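Local coordinates for probable enoyl-CoA hydratase/isomerase (Pseudomonas aeruginosa, PDB 7BOR), which binds coenzyme A and probably works as a delta(3)-delta(2)-enoyl-CoA isomerase of the crotonase family, at residues A153-L156 with G160-F163; E166-A169 with L173-A176; I5-E10 with Y32-E37; L111-L116 with P136-S141. All blocks are in the same frame, centred on the assembly; numbering follows the deposited sequence.

Contact 2 touches both contact 1 and contact 4, which do not touch each other. Phe-163 of contact 1 packs on contact 2, with its CE2 3.9 Å from Ala-168 CB. Leu-173 of contact 2 packs on contact 4, where its CD2 is 3.5 Å from Leu-112 CD2. Contact 3 touches none of the others. It lies across the centre of the chain from contacts 1 and 2, its centre about 30 Å and 25 Å from theirs. Coenzyme A is about 10 Å from Gly-160 and about 11 Å from the side chain of Ser-140. The side chain of Met-35 in contact 3 is about 10 Å from that of the CoA-binding Asn-64.

Contact 1 of 4, residues A153-L156 with G160-F163; sequences AAEL and GQDF
Glu-155 and Gln-161 lie side by side and point the same way. Their aliphatic parts touch, with Glu-155 CG 3.8 Å from Gln-161 CB. With CG anti to the backbone N, Gln-161 lays CB and CG along Glu-155, and the bend at chi2 turns its amide toward Asp-162 O. The carboxylate and amide planes are turned 75° apart and do not stack. A water joins them instead, donating to Glu-155 OE2 and to Gln-161 OE1. The other end of the amide is also held: Gln-161 NE2 donates to Asp-162 O at 3.0 Å, and this acceptor lies in the amide plane. Engaging both ends should fix the rotation of the amide.

Leu-156 and Phe-163 cross at about a right angle. Leu-156 CD2 meets ring atom CD1 of Phe-163 at 3.8 Å, and Leu-156 CD1 reaches Phe-163 CE1 at 4.0 Å. Trp-171 also meets this ring.

Gln-161 N donates to Glu-155 O at 3.2 Å, nearly straight at 161°. A second water bridges Leu-156 O and Gln-161 O. Gly-160 has positive phi (71°). This is the C-terminal end of a helix, here 150-157, where a glycine in the left-handed region turns the chain toward strand 163-164.

Contact 2 of 4, residues E166-A169 with L173-A176; sequences EQAA and LANA
Ala-168 and Ala-174 meet through both backbone and methyl groups. The hydrogen bond across the contact runs from Ala-174 N to Ala-168 O at 3.0 Å. It is nearly straight at the hydrogen, with an angle of 171°. The donor stands well above the carbonyl plane, 71° out of it, and does not lie on a lone pair. Leu-173 N is also close to Ala-168 O, at 2.9 Å.

A weaker polar contact comes from a CA-H group. Ala-169 CA lies 3.5 Å from Ala-174 O, and its hydrogen points almost straight at that oxygen. A water lies 2.9 Å from Ala-169 O and 2.7 Å from Ala-174 O, and links the helix backbone to the loop.

The apolar part is made of small groups. Ala-174 CB is 4.2 Å from Ala-168 CB and 4.3 Å from Ala-169 CB, so one methyl packs against two on the helix. Ala-169 CB also reaches the carbonyl carbon of Ala-176. Leu-173 CB lies near the carbonyl oxygen and methyl of Ala-168, and the outer side chain packs on Leu-144 and Met-147 of helix 140-148.

The loop follows helix 165-171 and leads into strand 176-178, an outermost strand of the six-stranded sheet. Asn-175 OD1 accepts a hydrogen bond from Val-117 N of the neighbouring strand 116-120. The small methyls are consistent with the close approach of the backbones, the CA atoms of Ala-169 and Ala-174 being 4.3 Å apart. The polar hold across this turn comes from peptide groups and water, with no side-chain hydrogen bond or charge pair.

Contact 3 of 4, residues I5-E10 with Y32-E37; sequences IRVERE and YSRMAE
Arg-34 leaves its helix with CG anti to the backbone N (chi1 178°), which carries the chain toward Ile-5. A bend at chi2 (103°) then swings the guanidinium toward Val-7. Ile-5 has CG1 beside its own backbone N, so that CD1 extends toward Met-35. The chains of Ile-5 and Arg-34 cross at a slant, with Ile-5 CB 3.7 Å from Arg-34 CG. Ile-5 CG2 is 3.8 Å from Arg-34 CG. Ile-5 and Met-35 cross at about a right angle, and the CD1 methyl of Ile-5 meets Met-35 CE at 4.0 Å.

Strand 5-9 forms a hairpin with strand 13-18 at one edge of the six-stranded sheet of this crotonase fold. Residues 32-37 of helix 29-44 pack on it, and the axis of this helix segment runs at 22° to that of strand 5-9. Leu-18 of the partner strand touches both Ile-5 and Met-35.

Further along, Val-7 approaches Arg-34 from the opposite direction. Val-7 CG1 lies over one face of the guanidinium, 3.9 Å from Arg-34 NH1. Glu-37 OE1 is 3.6 Å from Arg-34 NH2 but well out of the guanidinium plane, so this salt bridge is purely one of charges. Arg-9 makes salt bridges with Glu-41 and Asp-45.

Contact 4 of 4, residues L111-L116 with P136-S141; sequences LLHCDL and PEFGSS
His-113 reaches Phe-138 across the contact. From CB its ring is set by chi1 of -52°, with CG beside the backbone N. CG is 3.8 Å from Phe-138 CE1, and ND1 is 4.0 Å from the same carbon. CD2 lies over the centre of the Phe-138 ring, 3.3 Å above its plane. The two rings form an offset stack, with centroids 3.9 Å apart and planes at 19°. CE1 comes near Phe-138 O. NE2, at the tip, lies 3.1 Å from Phe-138 CD1 and donates to Phe-138 O at 2.8 Å, a bent bond of 149°. The oxygen lies in the imidazole plane, and the donor in the carbonyl plane.

Phe-138 sits in a type I' turn from Glu-137 to Ser-140, which leads into helix 140-148. Glu-137 O accepts from Ser-140 N and, on a lone pair, from Ser-140 OG at 2.8 Å. Leu-112 CD1 packs on Ser-140 CB at 4.0 Å. Gly-139 N, at the N-cap position of helix 140-148, hydrogen-bonds to Glu-225 OE1.

His-113 therefore grips one residue twice, by ring face and by N-H. The bond requires a proton on NE2, gives the carbonyl of the buried Phe-138 a donor and should fix the imidazole's rotation.

Contact 1 of 4, residues A153-L156 with G160-F163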
loop_
_atom_site.group_PDB
_atom_site.type_symbol
_atom_site.label_atom_id
_atom_site.label_comp_id
_atom_site.label_asym_id
_atom_site.label_seq_id
_atom_site.Cartn_x
_atom_site.Cartn_y
_atom_site.Cartn_z
ATOM N N ALA A 153 -11.971 -12.864 4.483
ATOM C CA ALA A 153 -11.856 -11.508 3.929
ATOM C C ALA A 153 -12.881 -10.577 4.583
ATOM O O ALA A 153 -12.608 -9.402 4.845
ATOM C CB ALA A 153 -12.029 -11.538 2.401
ATOM N N ALA A 154 -14.042 -11.120 4.905
ATOM C CA ALA A 154 -15.135 -10.335 5.448
ATOM C C ALA A 154 -14.815 -9.836 6.849
ATOM O O ALA A 154 -15.152 -8.698 7.216
ATOM C CB ALA A 154 -16.412 -11.184 5.462
ATOM N N GLU A 155 -14.243 -10.713 7.672
ATOM C CA GLU A 155 -13.674 -10.277 8.933
ATOM C C GLU A 155 -12.775 -9.053 8.747
ATOM O O GLU A 155 -12.870 -8.087 9.512
ATOM C CB GLU A 155 -12.876 -11.419 9.542
ATOM C CG GLU A 155 -12.461 -11.146 10.947
ATOM C CD GLU A 155 -11.793 -12.333 11.602
ATOM O OE1 GLU A 155 -11.542 -13.397 10.957
ATOM O OE2 GLU A 155 -11.518 -12.172 12.799
ATOM N N LEU A 156 -11.935 -9.039 7.711
ATOM C CA LEU A 156 -11.083 -7.861 7.541
ATOM C C LEU A 156 -11.817 -6.654 6.930
ATOM O O LEU A 156 -11.588 -5.509 7.351
ATOM C CB LEU A 156 -9.861 -8.221 6.708
ATOM C CG LEU A 156 -9.040 -9.439 7.144
ATOM C CD1 LEU A 156 -7.766 -9.638 6.317
ATOM C CD2 LEU A 156 -8.727 -9.303 8.681
ATOM N N GLY A 160 -13.604 -4.711 9.597
ATOM C CA GLY A 160 -12.459 -3.853 9.868
ATOM C C GLY A 160 -11.553 -4.386 10.960
ATOM O O GLY A 160 -10.828 -3.609 11.596
ATOM N N GLN A 161 -11.533 -5.712 11.146
ATOM C CA GLN A 161 -10.715 -6.338 12.188
ATOM C C GLN A 161 -9.237 -6.093 11.934
ATOM O O GLN A 161 -8.741 -6.318 10.832
ATOM C CB GLN A 161 -11.013 -7.843 12.220
ATOM C CG GLN A 161 -10.156 -8.671 13.185
ATOM C CD GLN A 161 -10.401 -8.324 14.622
ATOM O OE1 GLN A 161 -11.529 -8.389 15.130
ATOM N NE2 GLN A 161 -9.351 -7.933 15.288
ATOM N N ASP A 162 -8.516 -5.630 12.946
ATOM C CA ASP A 162 -7.086 -5.496 12.727
ATOM C C ASP A 162 -6.377 -6.814 13.018
ATOM O O ASP A 162 -6.946 -7.773 13.551
ATOM C CB ASP A 162 -6.447 -4.370 13.549
ATOM C CG ASP A 162 -6.912 -4.338 14.955
ATOM O OD1 ASP A 162 -6.855 -5.407 15.569
ATOM O OD2 ASP A 162 -7.325 -3.236 15.429
ATOM N N PHE A 163 -5.137 -6.868 12.575
ATOM C CA PHE A 163 -4.380 -8.093 12.635
ATOM C C PHE A 163 -2.916 -7.747 12.724
ATOM O O PHE A 163 -2.501 -6.634 12.398
ATOM C CB PHE A 163 -4.670 -9.004 11.454
ATOM C CG PHE A 163 -4.479 -8.402 10.097
ATOM C CD1 PHE A 163 -5.475 -7.606 9.499
ATOM C CD2 PHE A 163 -3.365 -8.715 9.336
ATOM C CE1 PHE A 163 -5.316 -7.123 8.202
ATOM C CE2 PHE A 163 -3.235 -8.249 8.017
ATOM C CZ PHE A 163 -4.199 -7.454 7.466
HETATM O O HOH W 1 -12.796 -10.622 14.587
HETATM O O HOH W 2 -9.021 -4.986 8.658
#

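Contact 2 of 4, residues E166-A169 with L173-A176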
loop_
_atom_site.group_PDB
_atom_site.type_symbol
_atom_site.label_atom_id
_atom_site.label_comp_id
_atom_site.label_asym_id
_atom_site.label_seq_id
_atom_site.Cartn_x
_atom_site.Cartn_y
_atom_site.Cartn_z
ATOM N N GLU A 166 2.475 -10.940 12.393
ATOM C CA GLU A 166 2.501 -12.392 12.496
ATOM C C GLU A 166 1.327 -13.000 11.719
ATOM O O GLU A 166 1.500 -13.918 10.906
ATOM C CB GLU A 166 2.454 -12.785 13.980
ATOM C CG GLU A 166 2.732 -14.261 14.202
ATOM C CD GLU A 166 4.235 -14.517 14.362
ATOM O OE1 GLU A 166 4.774 -14.325 15.496
ATOM O OE2 GLU A 166 4.877 -14.869 13.345
ATOM N N GLN A 167 0.123 -12.456 11.924
ATOM C CA GLN A 167 -1.059 -13.018 11.287
ATOM C C GLN A 167 -1.013 -12.786 9.782
ATOM O O GLN A 167 -1.397 -13.665 9.022
ATOM C CB GLN A 167 -2.357 -12.431 11.896
ATOM C CG GLN A 167 -2.706 -13.015 13.296
ATOM C CD GLN A 167 -3.979 -12.411 13.910
ATOM O OE1 GLN A 167 -4.098 -11.193 14.012
ATOM N NE2 GLN A 167 -4.882 -13.257 14.375
ATOM N N ALA A 168 -0.513 -11.625 9.359
ATOM C CA ALA A 168 -0.337 -11.306 7.944
ATOM C C ALA A 168 0.543 -12.344 7.241
ATOM O O ALA A 168 0.246 -12.783 6.130
ATOM C CB ALA A 168 0.271 -9.900 7.848
ATOM N N ALA A 169 1.624 -12.747 7.885
ATOM C CA ALA A 169 2.492 -13.786 7.308
ATOM C C ALA A 169 1.815 -15.159 7.289
ATOM O O ALA A 169 1.936 -15.895 6.302
ATOM C CB ALA A 169 3.794 -13.834 8.092
ATOM N N LEU A 173 -0.479 -12.669 3.289
ATOM C CA LEU A 173 -0.329 -11.272 2.915
ATOM C C LEU A 173 1.120 -10.763 3.074
ATOM O O LEU A 173 1.589 -9.907 2.298
ATOM C CB LEU A 173 -1.295 -10.456 3.761
ATOM C CG LEU A 173 -2.779 -10.747 3.590
ATOM C CD1 LEU A 173 -3.636 -9.858 4.430
ATOM C CD2 LEU A 173 -3.141 -10.553 2.098
ATOM N N ALA A 174 1.839 -11.225 4.072
ATOM C CA ALA A 174 3.259 -10.937 4.130
ATOM C C ALA A 174 4.036 -12.215 3.831
ATOM O O ALA A 174 3.544 -13.323 4.048
ATOM C CB ALA A 174 3.673 -10.369 5.493
ATOM N N ASN A 175 5.254 -12.052 3.312
ATOM C CA ASN A 175 6.099 -13.214 3.053
ATOM C C ASN A 175 6.786 -13.690 4.339
ATOM O O ASN A 175 7.100 -14.872 4.455
ATOM C CB ASN A 175 7.177 -12.908 2.013
ATOM C CG ASN A 175 6.592 -12.605 0.653
ATOM O OD1 ASN A 175 6.147 -11.472 0.406
ATOM N ND2 ASN A 175 6.538 -13.633 -0.224
ATOM N N ALA A 176 7.034 -12.789 5.289
ATOM C CA ALA A 176 7.691 -13.142 6.549
ATOM C C ALA A 176 7.378 -12.085 7.593
ATOM O O ALA A 176 7.324 -10.890 7.282
ATOM C CB ALA A 176 9.221 -13.244 6.363
HETATM O O HOH W 3 4.010 -15.980 4.282
#

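Contact 3 of 4, residues I5-E10 with Y32-E37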
loop_
_atom_site.group_PDB
_atom_site.type_symbol
_atom_site.label_atom_id
_atom_site.label_comp_id
_atom_site.label_asym_id
_atom_site.label_seq_id
_atom_site.Cartn_x
_atom_site.Cartn_y
_atom_site.Cartn_z
ATOM N N ILE A 5 8.462 12.633 1.507
ATOM C CA ILE A 5 8.859 11.369 0.880
ATOM C C ILE A 5 10.352 11.453 0.524
ATOM O O ILE A 5 10.743 12.207 -0.381
ATOM C CB ILE A 5 8.036 11.058 -0.383
ATOM C CG1 ILE A 5 6.528 10.874 -0.101
ATOM C CG2 ILE A 5 8.625 9.842 -1.111
ATOM C CD1 ILE A 5 6.164 9.908 0.989
ATOM N N ARG A 6 11.186 10.668 1.210
ATOM C CA ARG A 6 12.607 10.571 0.870
ATOM C C ARG A 6 12.841 9.517 -0.207
ATOM O O ARG A 6 12.232 8.444 -0.181
ATOM C CB ARG A 6 13.433 10.231 2.105
ATOM C CG ARG A 6 13.659 11.405 3.021
ATOM C CD ARG A 6 13.767 10.986 4.496
ATOM N NE ARG A 6 14.751 9.928 4.735
ATOM C CZ ARG A 6 15.101 9.488 5.941
ATOM N NH1 ARG A 6 14.549 10.005 7.034
ATOM N NH2 ARG A 6 16.010 8.523 6.052
ATOM N N VAL A 7 13.738 9.822 -1.149
ATOM C CA VAL A 7 14.017 8.937 -2.282
ATOM C C VAL A 7 15.493 8.545 -2.374
ATOM O O VAL A 7 16.245 9.098 -3.182
ATOM C CB VAL A 7 13.573 9.595 -3.595
ATOM C CG1 VAL A 7 12.093 9.491 -3.784
ATOM C CG2 VAL A 7 13.980 11.080 -3.603
ATOM N N GLU A 8 15.915 7.558 -1.585
ATOM C CA GLU A 8 17.307 7.104 -1.589
ATOM C C GLU A 8 17.557 6.145 -2.755
ATOM O O GLU A 8 17.119 4.988 -2.714
ATOM C CB GLU A 8 17.636 6.422 -0.263
ATOM C CG GLU A 8 17.530 7.326 0.963
ATOM C CD GLU A 8 18.545 8.472 0.953
ATOM O OE1 GLU A 8 19.750 8.214 0.704
ATOM O OE2 GLU A 8 18.130 9.634 1.184
ATOM N N ARG A 9 18.288 6.616 -3.776
ATOM C CA ARG A 9 18.703 5.809 -4.922
ATOM C C ARG A 9 20.057 5.161 -4.600
ATOM O O ARG A 9 21.125 5.799 -4.731
ATOM C CB ARG A 9 18.794 6.686 -6.162
ATOM C CG ARG A 9 17.727 6.536 -7.224
ATOM C CD ARG A 9 18.151 7.253 -8.525
ATOM N NE ARG A 9 17.168 7.008 -9.594
ATOM C CZ ARG A 9 16.106 7.794 -9.826
ATOM N NH1 ARG A 9 15.249 7.488 -10.809
ATOM N NH2 ARG A 9 15.894 8.892 -9.071
ATOM N N GLU A 10 20.021 3.870 -4.170
ATOM C CA GLU A 10 21.256 3.109 -4.023
ATOM C C GLU A 10 21.594 2.347 -5.319
ATOM O O GLU A 10 21.051 2.633 -6.392
ATOM C CB GLU A 10 21.136 2.097 -2.886
ATOM C CG GLU A 10 21.343 2.535 -1.505
ATOM C CD GLU A 10 21.049 1.400 -0.513
ATOM O OE1 GLU A 10 20.128 1.558 0.340
ATOM O OE2 GLU A 10 21.722 0.327 -0.584
ATOM N N TYR A 32 1.410 11.358 -2.180
ATOM C CA TYR A 32 0.969 10.484 -3.248
ATOM C C TYR A 32 1.587 10.892 -4.574
ATOM O O TYR A 32 1.913 10.041 -5.419
ATOM C CB TYR A 32 -0.548 10.538 -3.362
ATOM C CG TYR A 32 -1.320 9.827 -2.305
ATOM C CD1 TYR A 32 -1.159 8.470 -2.124
ATOM C CD2 TYR A 32 -2.277 10.481 -1.548
ATOM C CE1 TYR A 32 -1.907 7.771 -1.185
ATOM C CE2 TYR A 32 -3.025 9.790 -0.604
ATOM C CZ TYR A 32 -2.820 8.419 -0.436
ATOM O OH TYR A 32 -3.540 7.686 0.457
ATOM N N SER A 33 1.655 12.209 -4.817
ATOM C CA SER A 33 2.185 12.709 -6.079
ATOM C C SER A 33 3.672 12.395 -6.205
ATOM O O SER A 33 4.112 11.932 -7.263
ATOM C CB SER A 33 1.900 14.217 -6.194
ATOM O OG SER A 33 0.514 14.435 -6.464
ATOM N N ARG A 34 4.441 12.591 -5.125
ATOM C CA ARG A 34 5.869 12.281 -5.168
ATOM C C ARG A 34 6.082 10.794 -5.425
ATOM O O ARG A 34 6.923 10.414 -6.250
ATOM C CB ARG A 34 6.555 12.738 -3.873
ATOM C CG ARG A 34 8.073 12.417 -3.789
ATOM C CD ARG A 34 8.955 13.611 -4.051
ATOM N NE ARG A 34 10.240 13.245 -4.654
ATOM C CZ ARG A 34 10.369 12.711 -5.872
ATOM N NH1 ARG A 34 11.566 12.408 -6.380
ATOM N NH2 ARG A 34 9.287 12.440 -6.578
ATOM N N MET A 35 5.286 9.934 -4.779
ATOM C CA MET A 35 5.467 8.496 -4.976
ATOM C C MET A 35 5.048 8.082 -6.374
ATOM O O MET A 35 5.724 7.268 -7.018
ATOM C CB MET A 35 4.700 7.716 -3.907
ATOM C CG MET A 35 5.468 7.647 -2.594
ATOM S SD MET A 35 4.706 6.478 -1.459
ATOM C CE MET A 35 3.412 7.534 -0.763
ATOM N N ALA A 36 3.967 8.656 -6.889
ATOM C CA ALA A 36 3.548 8.281 -8.230
ATOM C C ALA A 36 4.614 8.629 -9.267
ATOM O O ALA A 36 4.874 7.847 -10.190
ATOM C CB ALA A 36 2.219 8.944 -8.584
ATOM N N GLU A 37 5.234 9.802 -9.152
ATOM C CA GLU A 37 6.234 10.163 -10.153
ATOM C C GLU A 37 7.540 9.407 -9.919
ATOM O O GLU A 37 8.202 9.007 -10.885
ATOM C CB GLU A 37 6.450 11.687 -10.175
ATOM C CG GLU A 37 6.839 12.337 -8.855
ATOM C CD GLU A 37 7.343 13.776 -9.007
ATOM O OE1 GLU A 37 8.379 13.989 -9.687
ATOM O OE2 GLU A 37 6.704 14.694 -8.444
#

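Contact 4 of 4, residues L111-L116 with P136-S141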
loop_
_atom_site.group_PDB
_atom_site.type_symbol
_atom_site.label_atom_id
_atom_site.label_comp_id
_atom_site.label_asym_id
_atom_site.label_seq_id
_atom_site.Cartn_x
_atom_site.Cartn_y
_atom_site.Cartn_z
ATOM N N LEU A 111 0.007 -3.123 0.020
ATOM C CA LEU A 111 0.793 -4.345 0.147
ATOM C C LEU A 111 0.270 -5.438 -0.765
ATOM O O LEU A 111 1.025 -6.342 -1.145
ATOM C CB LEU A 111 0.737 -4.811 1.607
ATOM C CG LEU A 111 1.118 -3.824 2.718
ATOM C CD1 LEU A 111 1.003 -4.423 4.092
ATOM C CD2 LEU A 111 2.521 -3.308 2.432
ATOM N N LEU A 112 -1.017 -5.385 -1.110
ATOM C CA LEU A 112 -1.559 -6.362 -2.052
ATOM C C LEU A 112 -1.008 -6.197 -3.468
ATOM O O LEU A 112 -1.209 -7.094 -4.284
ATOM C CB LEU A 112 -3.095 -6.272 -2.077
ATOM C CG LEU A 112 -3.713 -6.428 -0.704
ATOM C CD1 LEU A 112 -5.204 -6.137 -0.765
ATOM C CD2 LEU A 112 -3.490 -7.873 -0.118
ATOM N N HIS A 113 -0.276 -5.119 -3.762
ATOM C CA HIS A 113 0.325 -4.905 -5.075
ATOM C C HIS A 113 1.853 -4.969 -5.032
ATOM O O HIS A 113 2.520 -4.682 -6.042
ATOM C CB HIS A 113 -0.169 -3.558 -5.651
ATOM C CG HIS A 113 -1.650 -3.457 -5.625
ATOM N ND1 HIS A 113 -2.435 -3.920 -6.654
ATOM C CD2 HIS A 113 -2.503 -3.043 -4.652
ATOM C CE1 HIS A 113 -3.705 -3.801 -6.318
ATOM N NE2 HIS A 113 -3.774 -3.264 -5.111
ATOM N N CYS A 114 2.423 -5.367 -3.909
ATOM C CA CYS A 114 3.863 -5.494 -3.816
ATOM C C CYS A 114 4.250 -6.932 -4.130
ATOM O O CYS A 114 3.457 -7.870 -3.975
ATOM C CB CYS A 114 4.332 -5.078 -2.439
ATOM S SG CYS A 114 4.124 -3.302 -2.021
ATOM N N ASP A 115 5.475 -7.113 -4.590
ATOM C CA ASP A 115 5.921 -8.471 -4.898
ATOM C C ASP A 115 6.444 -9.230 -3.680
ATOM O O ASP A 115 6.358 -10.466 -3.635
ATOM C CB ASP A 115 6.948 -8.377 -5.991
ATOM C CG ASP A 115 6.352 -7.657 -7.210
ATOM O OD1 ASP A 115 5.409 -8.207 -7.856
ATOM O OD2 ASP A 115 6.765 -6.508 -7.436
ATOM N N LEU A 116 6.997 -8.530 -2.719
ATOM C CA LEU A 116 7.377 -9.133 -1.457
ATOM C C LEU A 116 6.964 -8.170 -0.376
ATOM O O LEU A 116 6.984 -6.958 -0.566
ATOM C CB LEU A 116 8.856 -9.456 -1.397
ATOM C CG LEU A 116 9.381 -10.454 -2.463
ATOM C CD1 LEU A 116 10.942 -10.476 -2.450
ATOM C CD2 LEU A 116 8.825 -11.879 -2.313
ATOM N N PRO A 136 -14.337 -0.807 0.613
ATOM C CA PRO A 136 -12.996 -1.257 0.228
ATOM C C PRO A 136 -12.430 -0.492 -0.958
ATOM O O PRO A 136 -13.152 -0.039 -1.853
ATOM C CB PRO A 136 -13.180 -2.740 -0.130
ATOM C CG PRO A 136 -14.489 -3.132 0.509
ATOM C CD PRO A 136 -15.338 -1.864 0.509
ATOM N N GLU A 137 -11.100 -0.462 -1.010
ATOM C CA GLU A 137 -10.345 0.343 -1.963
ATOM C C GLU A 137 -9.134 -0.464 -2.426
ATOM O O GLU A 137 -8.836 -1.555 -1.890
ATOM C CB GLU A 137 -10.072 1.698 -1.275
ATOM C CG GLU A 137 -8.787 2.299 -1.461
ATOM C CD GLU A 137 -7.749 1.710 -0.574
ATOM O OE1 GLU A 137 -7.855 0.511 -0.226
ATOM O OE2 GLU A 137 -6.804 2.463 -0.279
ATOM N N PHE A 138 -8.518 0.030 -3.517
ATOM C CA PHE A 138 -7.314 -0.531 -4.152
ATOM C C PHE A 138 -7.491 -2.016 -4.566
ATOM O O PHE A 138 -6.527 -2.788 -4.651
ATOM C CB PHE A 138 -6.103 -0.320 -3.229
ATOM C CG PHE A 138 -4.780 -0.060 -3.957
ATOM C CD1 PHE A 138 -4.642 -0.293 -5.313
ATOM C CD2 PHE A 138 -3.687 0.401 -3.262
ATOM C CE1 PHE A 138 -3.454 -0.074 -5.936
ATOM C CE2 PHE A 138 -2.501 0.627 -3.900
ATOM C CZ PHE A 138 -2.372 0.381 -5.196
ATOM N N GLY A 139 -8.702 -2.416 -4.924
ATOM C CA GLY A 139 -8.938 -3.766 -5.383
ATOM C C GLY A 139 -9.022 -4.841 -4.306
ATOM O O GLY A 139 -9.163 -6.033 -4.626
ATOM N N SER A 140 -8.991 -4.442 -3.043
ATOM C CA SER A 140 -9.047 -5.378 -1.936
ATOM C C SER A 140 -10.348 -6.149 -1.912
ATOM O O SER A 140 -10.376 -7.249 -1.369
ATOM C CB SER A 140 -8.872 -4.623 -0.637
ATOM O OG SER A 140 -9.890 -3.651 -0.433
ATOM N N SER A 141 -11.440 -5.590 -2.480
ATOM C CA SER A 141 -12.702 -6.327 -2.546
ATOM C C SER A 141 -12.614 -7.484 -3.514
ATOM O O SER A 141 -13.391 -8.435 -3.418
ATOM C CB SER A 141 -13.862 -5.405 -2.976
ATOM O OG SER A 141 -13.675 -4.942 -4.290
#